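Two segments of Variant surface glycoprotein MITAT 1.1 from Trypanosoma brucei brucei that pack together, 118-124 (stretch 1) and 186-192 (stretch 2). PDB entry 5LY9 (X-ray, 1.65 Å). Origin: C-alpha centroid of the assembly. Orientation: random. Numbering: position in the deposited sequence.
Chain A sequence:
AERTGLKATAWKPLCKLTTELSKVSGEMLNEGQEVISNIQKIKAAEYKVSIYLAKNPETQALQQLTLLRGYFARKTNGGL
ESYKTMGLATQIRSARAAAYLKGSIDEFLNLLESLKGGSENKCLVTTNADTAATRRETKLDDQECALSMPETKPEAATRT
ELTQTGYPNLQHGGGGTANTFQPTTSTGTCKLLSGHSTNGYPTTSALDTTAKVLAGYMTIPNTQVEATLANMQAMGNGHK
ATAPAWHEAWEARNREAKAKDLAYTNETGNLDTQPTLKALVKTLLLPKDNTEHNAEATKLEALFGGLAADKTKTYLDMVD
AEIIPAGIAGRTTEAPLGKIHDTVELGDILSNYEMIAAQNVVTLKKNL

Stretch 1, residues 118-124: GSENKCL
Stretch 2 186-192: STGTCKL

A disulfide between two loops can be accompanied by backbone hydrogen bonds beside it. Variant surface glycoprotein MITAT 1.1 offers a compact example. Residues 118-124 form no regular helix or strand, and residues 186-192 are loop until a 3-10 segment begins at Lys191. The touching parts run in broadly the same direction, 40° apart end to end, and bury 385 Å² between them. Glu120 lies beside Gly188 (CA-CA 4.2 Å), Asn121 beside Thr189 (CA-CA 4.9 Å) and Cys123 beside Cys190 (CA-CA 4.9 Å).

Stretch 1 opens with Gly118, at 52/-151, a positive phi that by itself favours glycine, and which makes no contact with stretch 2. Ser186 (-148/-97, chi1 t) makes no contact with stretch 1. Ser119 (-81/-21, chi1 p) brings its carbonyl over Gly188: Ser119 O lies 3.3 Å from Gly188 CA in a CA-H...O contact. The methyl of Thr187 (-124/-49, chi1 m) packs nearby, with Thr187 CG2 3.7 Å from Ser119 O and 3.8 Å from Ser119 OG. Gly188 itself is at -65/147.

Glu120 (-92/-12, chi1 m, chi2 92°, chi3 -8°) points its CA-to-CB bond away and contributes backbone instead. Its carbonyl accepts twice from Thr189 (-144/159, chi1 p): Thr189 OG1 donates to Glu120 O at 2.7 Å, while Thr189 N to Glu120 O, 2.9 Å, is weak because the angle at hydrogen is 128°. The p rotamer thus lets one residue offer both its amide and its hydroxyl to a single oxygen.

The CA-to-CB bond of Asn121 (-133/111, chi1 m, chi2 -87°) also points away, yet Asn121 CA lies 3.3 Å from Thr189 O in a second CA-H...O contact. A water lies 2.7 Å from Asn121 OD1 and 2.9 Å from Thr189 OG1, within donating reach of both, and accepts from Lys191 N at 3.1 Å, linking side chains to backbone across the contact.

Lys122 (-152/124) supplies the straighter of the two backbone N-H bonds, Lys122 N to Thr189 O, 2.8 Å and 161°. Its CA-to-CB bond points sideways, and the side chain is extended (m, t, t, t); its carbonyl oxygen faces the cysteine of the other stretch, Lys122 O to Cys190 CB being 3.6 Å.

Cys123 (-109/-32, chi1 m) closes the covalent link with Cys190 (-132/91, chi1 t): Cys123 SG to Cys190 SG is 2.0 Å, with chi3 of 93°, close to the right angle that disulfides prefer. Beyond it the CA-to-CB bond of Leu124 (-106/107; m, t) points away. On the partner side Lys191 (-64/-26; m, t, m, t) and Leu192 (-56/-29; t, p) enter the 3-10 segment.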

# COMPACT_ATOMS: atom_id res chain seq x y z
N GLY A 118 21.27 8.34 37.23
CA GLY A 118 21.81 7.83 38.52
C GLY A 118 20.99 6.69 39.12
O GLY A 118 20.31 5.97 38.39
N SER A 119 21.00 6.58 40.46
CA SER A 119 20.30 5.53 41.14
C SER A 119 18.84 5.87 41.29
O SER A 119 18.02 4.96 41.48
CB SER A 119 20.91 5.36 42.54
OG SER A 119 20.70 6.54 43.29
N GLU A 120 18.48 7.15 41.19
CA GLU A 120 17.11 7.61 41.55
C GLU A 120 16.09 7.64 40.40
O GLU A 120 14.91 7.79 40.69
CB GLU A 120 17.15 9.03 42.12
CG GLU A 120 18.11 9.14 43.32
CD GLU A 120 19.54 9.54 42.95
OE1 GLU A 120 19.96 9.63 41.80
OE2 GLU A 120 20.30 9.77 43.94
N ASN A 121 16.52 7.51 39.16
CA ASN A 121 15.59 7.64 38.02
C ASN A 121 15.81 6.50 37.08
O ASN A 121 16.84 6.42 36.39
CB ASN A 121 15.77 8.98 37.32
CG ASN A 121 15.72 10.16 38.31
OD1 ASN A 121 14.63 10.70 38.64
ND2 ASN A 121 16.90 10.55 38.82
N LYS A 122 14.81 5.61 37.02
CA LYS A 122 14.89 4.46 36.14
C LYS A 122 13.48 4.09 35.77
O LYS A 122 12.68 3.83 36.65
CB LYS A 122 15.58 3.29 36.83
CG LYS A 122 16.96 3.55 37.34
CD LYS A 122 17.61 2.39 38.02
CE LYS A 122 19.05 2.82 38.26
NZ LYS A 122 19.71 1.86 39.18
N CYS A 123 13.17 4.04 34.46
CA CYS A 123 11.76 3.82 34.05
C CYS A 123 11.43 2.46 33.43
O CYS A 123 10.31 1.94 33.54
CB CYS A 123 11.29 4.95 33.13
SG CYS A 123 11.00 6.53 33.91
N LEU A 124 12.38 1.87 32.74
CA LEU A 124 12.22 0.50 32.27
C LEU A 124 13.10 -0.35 33.13
O LEU A 124 14.31 -0.28 33.01
CB LEU A 124 12.61 0.34 30.80
CG LEU A 124 11.72 1.08 29.81
CD1 LEU A 124 12.21 0.72 28.40
CD2 LEU A 124 10.23 0.80 29.94
N SER A 186 12.07 1.37 46.37
CA SER A 186 13.41 1.03 46.85
C SER A 186 14.16 2.31 46.73
O SER A 186 13.99 3.16 47.63
CB SER A 186 13.94 -0.18 46.12
OG SER A 186 15.24 -0.55 46.61
N THR A 187 14.91 2.53 45.66
CA THR A 187 15.65 3.78 45.39
C THR A 187 15.27 4.38 44.02
O THR A 187 14.95 5.56 43.93
CB THR A 187 17.17 3.56 45.48
OG1 THR A 187 17.42 3.13 46.81
CG2 THR A 187 17.94 4.85 45.19
N GLY A 188 15.28 3.57 42.99
CA GLY A 188 14.89 4.06 41.63
C GLY A 188 13.43 4.46 41.55
O GLY A 188 12.57 3.91 42.25
N THR A 189 13.14 5.46 40.75
CA THR A 189 11.76 5.92 40.59
C THR A 189 11.57 6.34 39.13
O THR A 189 12.53 6.53 38.43
CB THR A 189 11.46 7.18 41.43
OG1 THR A 189 12.26 8.29 40.95
CG2 THR A 189 11.70 6.97 42.86
N CYS A 190 10.33 6.38 38.66
CA CYS A 190 9.99 6.91 37.35
C CYS A 190 8.83 7.84 37.62
O CYS A 190 7.64 7.40 37.62
CB CYS A 190 9.58 5.74 36.46
SG CYS A 190 9.19 6.29 34.77
N LYS A 191 9.14 9.12 37.88
CA LYS A 191 8.13 10.08 38.24
C LYS A 191 7.14 10.31 37.10
O LYS A 191 5.99 10.71 37.37
CB LYS A 191 8.78 11.41 38.64
CG LYS A 191 9.46 11.33 39.98
CD LYS A 191 9.97 12.64 40.50
CE LYS A 191 11.06 13.24 39.60
NZ LYS A 191 11.39 14.61 40.18
N LEU A 192 7.58 10.07 35.84
CA LEU A 192 6.71 10.31 34.69
C LEU A 192 5.43 9.50 34.86
O LEU A 192 4.39 9.89 34.37
CB LEU A 192 7.37 9.95 33.38
CG LEU A 192 6.55 10.39 32.14
CD1 LEU A 192 6.42 11.91 32.06
CD2 LEU A 192 7.11 9.80 30.88
O HOH W 1 12.17 9.67 38.40